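Local coordinates for protein Two-component system sensor histidine kinase (Bacteroides thetaiotaomicron, PDB 3OTT) that probably acts as a membrane-bound sensor histidine kinase and transcription regulator, of which this chain is the extracellular beta-propeller and beta-sandwich sensor part, apparently for saccharides, at residues 146-151 / 161-166; 181-186 / 212-217; 191-196 / 205-210. One frame throughout, in Å; residues are numbered along the deposited sequence.

Interaction 1 (146-151 / 161-166); sequences NTIYSI and VGTYNG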
loop_
_atom_site.group_PDB
_atom_site.type_symbol
_atom_site.label_atom_id
_atom_site.label_comp_id
_atom_site.label_asym_id
_atom_site.label_seq_id
_atom_site.Cartn_x
_atom_site.Cartn_y
_atom_site.Cartn_z
ATOM N N ASN B 146 -6.774 22.311 -31.722
ATOM C CA ASN B 146 -7.808 22.416 -30.671
ATOM C C ASN B 146 -8.811 21.262 -30.690
ATOM O O ASN B 146 -9.611 21.151 -29.776
ATOM C CB ASN B 146 -8.598 23.729 -30.835
ATOM C CG ASN B 146 -7.706 24.973 -30.620
ATOM O OD1 ASN B 146 -6.933 25.051 -29.625
ATOM N ND2 ASN B 146 -7.775 25.932 -31.567
ATOM N N THR B 147 -8.787 20.430 -31.736
ATOM C CA THR B 147 -9.582 19.198 -31.753
ATOM C C THR B 147 -8.891 18.043 -31.023
ATOM O O THR B 147 -7.926 17.484 -31.538
ATOM C CB THR B 147 -9.977 18.803 -33.168
ATOM O OG1 THR B 147 -10.757 19.863 -33.715
ATOM C CG2 THR B 147 -10.885 17.549 -33.179
ATOM N N ILE B 148 -9.423 17.672 -29.855
ATOM C CA ILE B 148 -8.843 16.693 -28.955
ATOM C C ILE B 148 -9.583 15.382 -29.028
ATOM O O ILE B 148 -10.813 15.366 -28.860
ATOM C CB ILE B 148 -8.969 17.178 -27.494
ATOM C CG1 ILE B 148 -8.538 18.638 -27.353
ATOM C CG2 ILE B 148 -8.154 16.287 -26.539
ATOM C CD1 ILE B 148 -7.100 18.947 -27.868
ATOM N N TYR B 149 -8.863 14.280 -29.256
ATOM C CA TYR B 149 -9.502 12.955 -29.277
ATOM C C TYR B 149 -9.164 12.050 -28.101
ATOM O O TYR B 149 -9.861 11.102 -27.853
ATOM C CB TYR B 149 -9.202 12.183 -30.586
ATOM C CG TYR B 149 -9.739 12.842 -31.804
ATOM C CD1 TYR B 149 -11.096 13.233 -31.880
ATOM C CD2 TYR B 149 -8.932 13.047 -32.891
ATOM C CE1 TYR B 149 -11.608 13.807 -33.015
ATOM C CE2 TYR B 149 -9.409 13.658 -34.016
ATOM C CZ TYR B 149 -10.763 14.025 -34.091
ATOM O OH TYR B 149 -11.222 14.641 -35.230
ATOM N N SER B 150 -8.036 12.277 -27.452
ATOM C CA SER B 150 -7.577 11.346 -26.427
ATOM C C SER B 150 -6.689 12.068 -25.458
ATOM O O SER B 150 -5.866 12.885 -25.849
ATOM C CB SER B 150 -6.775 10.203 -27.057
ATOM O OG SER B 150 -6.536 9.222 -26.013
ATOM N N ILE B 151 -6.937 11.832 -24.190
ATOM C CA ILE B 151 -6.099 12.326 -23.125
ATOM C C ILE B 151 -5.910 11.318 -22.014
ATOM O O ILE B 151 -6.881 10.613 -21.664
ATOM C CB ILE B 151 -6.363 13.791 -22.636
ATOM C CG1 ILE B 151 -6.103 13.884 -21.159
ATOM C CG2 ILE B 151 -7.690 14.362 -22.988
ATOM C CD1 ILE B 151 -5.837 15.225 -20.755
ATOM N N VAL B 161 -1.714 14.373 -24.672
ATOM C CA VAL B 161 -2.919 14.854 -25.373
ATOM C C VAL B 161 -2.807 14.510 -26.870
ATOM O O VAL B 161 -1.931 15.035 -27.573
ATOM C CB VAL B 161 -3.073 16.394 -25.199
ATOM C CG1 VAL B 161 -4.301 16.960 -26.004
ATOM C CG2 VAL B 161 -3.122 16.726 -23.759
ATOM N N GLY B 162 -3.715 13.654 -27.356
ATOM C CA GLY B 162 -3.785 13.272 -28.758
ATOM C C GLY B 162 -4.835 14.113 -29.468
ATOM O O GLY B 162 -5.985 14.210 -29.029
ATOM N N THR B 163 -4.463 14.693 -30.599
ATOM C CA THR B 163 -5.293 15.649 -31.293
ATOM C C THR B 163 -5.500 15.269 -32.760
ATOM O O THR B 163 -4.987 14.263 -33.236
ATOM C CB THR B 163 -4.702 17.101 -31.259
ATOM O OG1 THR B 163 -3.642 17.258 -32.211
ATOM C CG2 THR B 163 -4.294 17.588 -29.824
ATOM N N TYR B 164 -6.277 16.095 -33.452
ATOM C CA TYR B 164 -6.468 16.009 -34.881
ATOM C C TYR B 164 -5.100 16.065 -35.601
ATOM O O TYR B 164 -4.915 15.424 -36.628
ATOM C CB TYR B 164 -7.367 17.172 -35.323
ATOM C CG TYR B 164 -7.674 17.191 -36.767
ATOM C CD1 TYR B 164 -7.184 18.201 -37.585
ATOM C CD2 TYR B 164 -8.431 16.191 -37.343
ATOM C CE1 TYR B 164 -7.428 18.212 -38.927
ATOM C CE2 TYR B 164 -8.678 16.197 -38.703
ATOM C CZ TYR B 164 -8.172 17.215 -39.488
ATOM O OH TYR B 164 -8.452 17.226 -40.860
ATOM N N ASN B 165 -4.157 16.839 -35.076
ATOM C CA ASN B 165 -2.856 16.894 -35.715
ATOM C C ASN B 165 -1.712 16.568 -34.749
ATOM O O ASN B 165 -0.790 17.373 -34.530
ATOM C CB ASN B 165 -2.632 18.238 -36.477
ATOM C CG ASN B 165 -1.360 18.204 -37.373
ATOM O OD1 ASN B 165 -1.032 17.171 -38.006
ATOM N ND2 ASN B 165 -0.641 19.322 -37.409
ATOM N N GLY B 166 -1.750 15.384 -34.175
ATOM C CA GLY B 166 -0.547 14.896 -33.482
ATOM C C GLY B 166 -0.594 14.859 -31.965
ATOM O O GLY B 166 -1.623 15.176 -31.328
#

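Interaction 2 (181-186 / 212-217); sequences PLPVHS and YLFQYF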
loop_
_atom_site.group_PDB
_atom_site.type_symbol
_atom_site.label_atom_id
_atom_site.label_comp_id
_atom_site.label_asym_id
_atom_site.label_seq_id
_atom_site.Cartn_x
_atom_site.Cartn_y
_atom_site.Cartn_z
ATOM N N PRO B 181 6.814 14.273 -32.191
ATOM C CA PRO B 181 6.688 13.969 -33.610
ATOM C C PRO B 181 6.603 12.479 -33.823
ATOM O O PRO B 181 7.288 11.740 -33.135
ATOM C CB PRO B 181 8.025 14.502 -34.216
ATOM C CG PRO B 181 8.597 15.487 -33.163
ATOM C CD PRO B 181 8.143 14.834 -31.851
ATOM N N LEU B 182 5.800 12.037 -34.779
ATOM C CA LEU B 182 5.567 10.613 -34.944
ATOM C C LEU B 182 6.064 10.217 -36.318
ATOM O O LEU B 182 5.662 10.781 -37.327
ATOM C CB LEU B 182 4.086 10.257 -34.736
ATOM C CG LEU B 182 3.476 10.544 -33.343
ATOM C CD1 LEU B 182 1.957 10.572 -33.417
ATOM C CD2 LEU B 182 3.855 9.552 -32.258
ATOM N N PRO B 183 6.979 9.272 -36.359
ATOM C CA PRO B 183 7.715 8.950 -37.613
ATOM C C PRO B 183 6.854 8.095 -38.548
ATOM O O PRO B 183 6.374 7.011 -38.194
ATOM C CB PRO B 183 8.962 8.164 -37.113
ATOM C CG PRO B 183 8.504 7.508 -35.820
ATOM C CD PRO B 183 7.578 8.621 -35.184
ATOM N N VAL B 184 6.649 8.605 -39.742
ATOM C CA VAL B 184 5.709 8.014 -40.668
ATOM C C VAL B 184 6.397 7.936 -42.045
ATOM O O VAL B 184 7.362 8.668 -42.281
ATOM C CB VAL B 184 4.384 8.878 -40.707
ATOM C CG1 VAL B 184 3.606 8.599 -41.957
ATOM C CG2 VAL B 184 3.528 8.622 -39.458
ATOM N N HIS B 185 5.888 7.065 -42.918
ATOM C CA HIS B 185 6.356 6.978 -44.307
ATOM C C HIS B 185 6.149 8.212 -45.246
ATOM O O HIS B 185 7.004 8.466 -46.075
ATOM C CB HIS B 185 5.917 5.670 -44.994
ATOM C CG HIS B 185 6.721 5.354 -46.230
ATOM N ND1 HIS B 185 6.149 5.163 -47.470
ATOM C CD2 HIS B 185 8.062 5.283 -46.425
ATOM C CE1 HIS B 185 7.099 4.944 -48.361
ATOM N NE2 HIS B 185 8.267 5.018 -47.753
ATOM N N SER B 186 5.054 8.970 -45.140
ATOM C CA SER B 186 4.963 10.306 -45.828
ATOM C C SER B 186 3.788 11.172 -45.342
ATOM O O SER B 186 3.361 11.067 -44.198
ATOM C CB SER B 186 4.890 10.144 -47.355
ATOM O OG SER B 186 3.542 9.963 -47.786
ATOM N N TYR B 212 -1.150 3.488 -38.095
ATOM C CA TYR B 212 0.006 3.068 -37.333
ATOM C C TYR B 212 -0.385 2.927 -35.902
ATOM O O TYR B 212 -1.273 3.636 -35.419
ATOM C CB TYR B 212 1.076 4.157 -37.358
ATOM C CG TYR B 212 1.665 4.436 -38.694
ATOM C CD1 TYR B 212 1.118 5.405 -39.526
ATOM C CD2 TYR B 212 2.793 3.721 -39.134
ATOM C CE1 TYR B 212 1.669 5.665 -40.796
ATOM C CE2 TYR B 212 3.370 4.005 -40.383
ATOM C CZ TYR B 212 2.797 4.949 -41.209
ATOM O OH TYR B 212 3.408 5.224 -42.425
ATOM N N LEU B 213 0.339 2.052 -35.237
ATOM C CA LEU B 213 0.381 1.918 -33.817
ATOM C C LEU B 213 1.876 2.230 -33.376
ATOM O O LEU B 213 2.822 1.590 -33.892
ATOM C CB LEU B 213 0.069 0.465 -33.464
ATOM C CG LEU B 213 0.009 0.120 -31.976
ATOM C CD1 LEU B 213 -0.958 1.059 -31.206
ATOM C CD2 LEU B 213 -0.347 -1.362 -31.769
ATOM N N PHE B 214 2.060 3.218 -32.500
ATOM C CA PHE B 214 3.378 3.619 -31.991
ATOM C C PHE B 214 3.542 3.230 -30.561
ATOM O O PHE B 214 2.563 3.214 -29.798
ATOM C CB PHE B 214 3.564 5.102 -32.087
ATOM C CG PHE B 214 3.559 5.624 -33.502
ATOM C CD1 PHE B 214 2.397 6.092 -34.078
ATOM C CD2 PHE B 214 4.768 5.685 -34.253
ATOM C CE1 PHE B 214 2.419 6.627 -35.448
ATOM C CE2 PHE B 214 4.800 6.190 -35.576
ATOM C CZ PHE B 214 3.591 6.658 -36.181
ATOM N N GLN B 215 4.783 2.969 -30.167
ATOM C CA GLN B 215 5.137 3.021 -28.769
ATOM C C GLN B 215 6.094 4.168 -28.559
ATOM O O GLN B 215 7.114 4.243 -29.229
ATOM C CB GLN B 215 5.879 1.777 -28.398
ATOM C CG GLN B 215 5.012 0.617 -28.180
ATOM C CD GLN B 215 5.819 -0.643 -27.970
ATOM O OE1 GLN B 215 6.304 -1.264 -28.938
ATOM N NE2 GLN B 215 5.957 -1.045 -26.702
ATOM N N TYR B 216 5.821 5.025 -27.578
ATOM C CA TYR B 216 6.758 6.101 -27.191
ATOM C C TYR B 216 7.326 5.757 -25.825
ATOM O O TYR B 216 6.599 5.308 -24.954
ATOM C CB TYR B 216 6.012 7.411 -27.176
ATOM C CG TYR B 216 6.706 8.550 -26.455
ATOM C CD1 TYR B 216 7.812 9.176 -27.035
ATOM C CD2 TYR B 216 6.275 9.001 -25.223
ATOM C CE1 TYR B 216 8.468 10.208 -26.451
ATOM C CE2 TYR B 216 6.992 10.055 -24.581
ATOM C CZ TYR B 216 8.097 10.663 -25.252
ATOM O OH TYR B 216 8.834 11.731 -24.765
ATOM N N PHE B 217 8.620 5.988 -25.620
ATOM C CA PHE B 217 9.278 5.586 -24.356
ATOM C C PHE B 217 9.820 6.832 -23.732
ATOM O O PHE B 217 10.907 7.332 -24.159
ATOM C CB PHE B 217 10.447 4.610 -24.618
ATOM C CG PHE B 217 10.026 3.358 -25.303
ATOM C CD1 PHE B 217 9.653 2.259 -24.547
ATOM C CD2 PHE B 217 9.986 3.269 -26.716
ATOM C CE1 PHE B 217 9.256 1.039 -25.163
ATOM C CE2 PHE B 217 9.578 2.085 -27.336
ATOM C CZ PHE B 217 9.204 0.954 -26.555
#

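Interaction 3 (191-196 / 205-210); sequences LFVNSL and VWIGTE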
loop_
_atom_site.group_PDB
_atom_site.type_symbol
_atom_site.label_atom_id
_atom_site.label_comp_id
_atom_site.label_asym_id
_atom_site.label_seq_id
_atom_site.Cartn_x
_atom_site.Cartn_y
_atom_site.Cartn_z
ATOM N N LEU B 191 -1.736 13.929 -38.663
ATOM C CA LEU B 191 -1.915 12.646 -38.066
ATOM C C LEU B 191 -2.916 12.663 -36.895
ATOM O O LEU B 191 -2.606 13.156 -35.826
ATOM C CB LEU B 191 -0.572 12.009 -37.723
ATOM C CG LEU B 191 -0.656 10.483 -37.710
ATOM C CD1 LEU B 191 -1.021 9.848 -39.085
ATOM C CD2 LEU B 191 0.691 9.950 -37.210
ATOM N N PHE B 192 -4.113 12.129 -37.136
ATOM C CA PHE B 192 -5.131 11.911 -36.076
ATOM C C PHE B 192 -4.561 11.069 -34.984
ATOM O O PHE B 192 -4.160 9.962 -35.242
ATOM C CB PHE B 192 -6.311 11.009 -36.557
ATOM C CG PHE B 192 -7.289 11.654 -37.481
ATOM C CD1 PHE B 192 -8.539 12.098 -36.987
ATOM C CD2 PHE B 192 -7.029 11.726 -38.868
ATOM C CE1 PHE B 192 -9.520 12.678 -37.840
ATOM C CE2 PHE B 192 -7.977 12.293 -39.749
ATOM C CZ PHE B 192 -9.241 12.780 -39.228
ATOM N N VAL B 193 -4.647 11.506 -33.747
ATOM C CA VAL B 193 -4.335 10.576 -32.686
ATOM C C VAL B 193 -5.602 10.234 -31.937
ATOM O O VAL B 193 -6.059 11.019 -31.101
ATOM C CB VAL B 193 -3.272 11.123 -31.731
ATOM C CG1 VAL B 193 -3.174 10.231 -30.486
ATOM C CG2 VAL B 193 -1.905 11.220 -32.432
ATOM N N ASN B 194 -6.154 9.050 -32.220
ATOM C CA ASN B 194 -7.442 8.631 -31.678
ATOM C C ASN B 194 -7.333 8.043 -30.313
ATOM O O ASN B 194 -8.347 7.990 -29.572
ATOM C CB ASN B 194 -8.070 7.484 -32.479
ATOM C CG ASN B 194 -8.194 7.759 -33.933
ATOM O OD1 ASN B 194 -8.720 8.800 -34.349
ATOM N ND2 ASN B 194 -7.725 6.804 -34.747
ATOM N N SER B 195 -6.159 7.516 -29.959
ATOM C CA SER B 195 -6.143 6.669 -28.747
ATOM C C SER B 195 -4.768 6.566 -28.099
ATOM O O SER B 195 -3.752 6.511 -28.836
ATOM C CB SER B 195 -6.631 5.254 -29.110
ATOM O OG SER B 195 -6.766 4.505 -27.936
ATOM N N LEU B 196 -4.762 6.534 -26.754
ATOM C CA LEU B 196 -3.565 6.570 -25.946
ATOM C C LEU B 196 -3.699 5.613 -24.804
ATOM O O LEU B 196 -4.768 5.515 -24.224
ATOM C CB LEU B 196 -3.313 7.987 -25.368
ATOM C CG LEU B 196 -2.992 9.125 -26.342
ATOM C CD1 LEU B 196 -2.807 10.504 -25.592
ATOM C CD2 LEU B 196 -1.777 8.762 -27.150
ATOM N N VAL B 205 4.107 4.617 -23.697
ATOM C CA VAL B 205 2.761 5.028 -24.028
ATOM C C VAL B 205 2.480 4.519 -25.416
ATOM O O VAL B 205 3.161 4.887 -26.334
ATOM C CB VAL B 205 2.659 6.533 -24.038
ATOM C CG1 VAL B 205 1.237 6.983 -24.422
ATOM C CG2 VAL B 205 3.014 7.074 -22.664
ATOM N N TRP B 206 1.462 3.663 -25.565
ATOM C CA TRP B 206 0.897 3.313 -26.855
ATOM C C TRP B 206 0.032 4.382 -27.465
ATOM O O TRP B 206 -0.706 5.042 -26.754
ATOM C CB TRP B 206 0.057 2.099 -26.684
ATOM C CG TRP B 206 0.780 0.897 -26.238
ATOM C CD1 TRP B 206 0.898 0.412 -24.961
ATOM C CD2 TRP B 206 1.412 -0.045 -27.097
ATOM N NE1 TRP B 206 1.605 -0.772 -24.975
ATOM C CE2 TRP B 206 1.907 -1.087 -26.283
ATOM C CE3 TRP B 206 1.585 -0.117 -28.499
ATOM C CZ2 TRP B 206 2.568 -2.191 -26.809
ATOM C CZ3 TRP B 206 2.268 -1.248 -29.041
ATOM C CH2 TRP B 206 2.742 -2.254 -28.187
ATOM N N ILE B 207 0.165 4.570 -28.774
ATOM C CA ILE B 207 -0.438 5.667 -29.546
ATOM C C ILE B 207 -1.089 5.120 -30.819
ATOM O O ILE B 207 -0.434 4.578 -31.686
ATOM C CB ILE B 207 0.636 6.705 -29.960
ATOM C CG1 ILE B 207 1.441 7.159 -28.714
ATOM C CG2 ILE B 207 -0.047 7.931 -30.574
ATOM C CD1 ILE B 207 2.846 7.578 -29.031
ATOM N N GLY B 208 -2.402 5.162 -30.885
ATOM C CA GLY B 208 -3.117 4.667 -32.062
ATOM C C GLY B 208 -3.594 5.821 -32.922
ATOM O O GLY B 208 -4.186 6.789 -32.447
ATOM N N THR B 209 -3.322 5.696 -34.202
ATOM C CA THR B 209 -3.577 6.689 -35.196
ATOM C C THR B 209 -4.248 6.012 -36.399
ATOM O O THR B 209 -4.461 4.796 -36.426
ATOM C CB THR B 209 -2.238 7.339 -35.694
ATOM O OG1 THR B 209 -1.455 6.362 -36.400
ATOM C CG2 THR B 209 -1.383 7.927 -34.553
ATOM N N GLU B 210 -4.579 6.797 -37.403
ATOM C CA GLU B 210 -4.870 6.252 -38.690
ATOM C C GLU B 210 -3.576 5.754 -39.278
ATOM O O GLU B 210 -2.679 6.539 -39.589
ATOM C CB GLU B 210 -5.469 7.324 -39.617
ATOM C CG GLU B 210 -5.721 6.815 -41.062
ATOM C CD GLU B 210 -6.907 7.523 -41.822
ATOM O OE1 GLU B 210 -7.722 8.260 -41.176
ATOM O OE2 GLU B 210 -7.033 7.306 -43.082
#

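Interaction 1 (146-151 / 161-166)
Ile148 and Thr163 sit opposite each other on the first two strands of a beta-propeller blade, and the end of the isoleucine drops into the notch between two neighbours. Its CD1 lies 3.7 Å from Thr163 CG2 and 3.9 Å from Val161 CG1, so one methyl fills the hollow between the two beta-branched side chains. Leu123 of the preceding blade touches both Ile148 and Val161. Beyond the strand end, Thr147 CB rests on Tyr164 CB at 3.8 Å, while the Tyr149 and Tyr164 side chains run side by side in the same direction, Tyr149 CE2 3.9 Å from Tyr164 CA. Where a side chain would rise at Gly162 there is none, and the strand bearing Tyr149 and Ser150 bulges there: this is a classic beta bulge. Gly162 O takes both amides, Tyr149 N at 2.9 Å and Ser150 N at 3.2 Å. Gly162 N returns a 2.7 Å bond to Ser150 O, and Tyr164 N bonds to Thr147 O. Gly162 thus bonds across the hairpin, while the backbones of Ile148 and Thr163 bond to Ala119 and Val193 of the flanking blades, tying the hairpin into the propeller, with apolar groups meeting on the Ile148 face.

Interaction 2 (181-186 / 212-217)
The loop 181-186 runs past strand 212-217 without pairing with it, the nearest CA atoms, of Leu182 and Phe214, being 7.9 Å apart, so the contact is made mainly by side chains. It lies in the beta-propeller, where the link between two consecutive four-stranded blades lies against the third strand of the second one. The Phe214 ring carries most of the contact. Leu182 CB stands over one face of its ring, 4.1 Å from the centroid and offset toward the rim, in a CH-pi contact. At the ring edge, in plane, lie Pro183 O and Val184 CG2, and Pro183 CD reaches CE2 of Phe214 at 3.7 Å as the two side chains slide past each other in opposite directions. Pro183 O also accepts a hydrogen bond from Gln225 NE2 on strand 222-229. Val184 serves both rings: its CG2 meets Phe214 CZ at 3.8 Å and stands over a face of Tyr212 in a second CH-pi contact, 27° off the ring normal. Leu191 also touches Leu182, Val184 and Phe214. CG of Tyr212 is anti to the carbonyl carbon, beside the backbone N (chi1 -65°). At the far end of that side chain, His185 N donates to Tyr212 OH over 3.1 Å, with an N-H...O angle of 166°. An alanine in place of Tyr212 would probably leave His185 N without its hydroxyl acceptor and open a gap beside Val184. His185 CB lies 3.6 Å from the same oxygen, Tyr212 OH.

Interaction 3 (191-196 / 205-210)
Leu196 reaches across to Val205 and Ile207, where the first two strands of a propeller blade, 193-199 and 204-209, form an antiparallel hairpin. Val205 opens the second segment with CG1 4.4 Å from Leu196 CD2, a loose touch. Trp206 turns its ring system away from the other strand: its NE1 bonds to Asp199, and its ring meets Tyr256 edge-to-face on the next blade. Across the hairpin it offers only backbone, with Leu196 CA-H pointing at Trp206 O. Ile207 brings the apolar packing back. Its CG1 meets Leu196 CD2 at 3.9 Å, the two side chains lying side by side and pointing the same way, while its CG2 touches Val193 CG1, also at 3.9 Å. Leu182 from the preceding loop lies on Ile207 as well. At Gly208 the first strand bulges, Asn194 and Ser195 both facing this one residue in a classic beta bulge. Gly208 N gives Ser195 O a nearly straight bond of 2.8 Å (170°); in return Gly208 O takes Ser195 N at 3.3 Å and, weakly, Asn194 N. The amide end of Asn194 passes near Thr209 C but spends ND2 on Ile234 O of the next blade. Thr209 places OG1 between its backbone N and carbonyl carbon (chi1 67°), bonded to Tyr212 O, and CG2 near Leu191 CD2; the two side chains meet at about a right angle. Glu210, where the chain turns a corner, ends the walk: its O lies 3.7 Å from Leu191 CD1.

In the fold
From the N terminus, interaction 1 comes first: it closes the hairpin 148-153/159-163, the first two strands of one four-stranded blade, before either of the others begins. The chain completes that blade with strands 166-171 and 176-180, then opens interaction 2 in the linking loop. Interaction 3 is nested inside the loop that interaction 2 closes, and forms the first hairpin of the next blade; strand 212-217 then pairs with 204-209 through Phe214 O to Ile207 N and Tyr216 O to Val205 N. Interactions 1 and 3, with centres about 9 Å apart, join the two blades through Thr163 O and Val193 N, while interaction 2 lays the linking loop against the second blade.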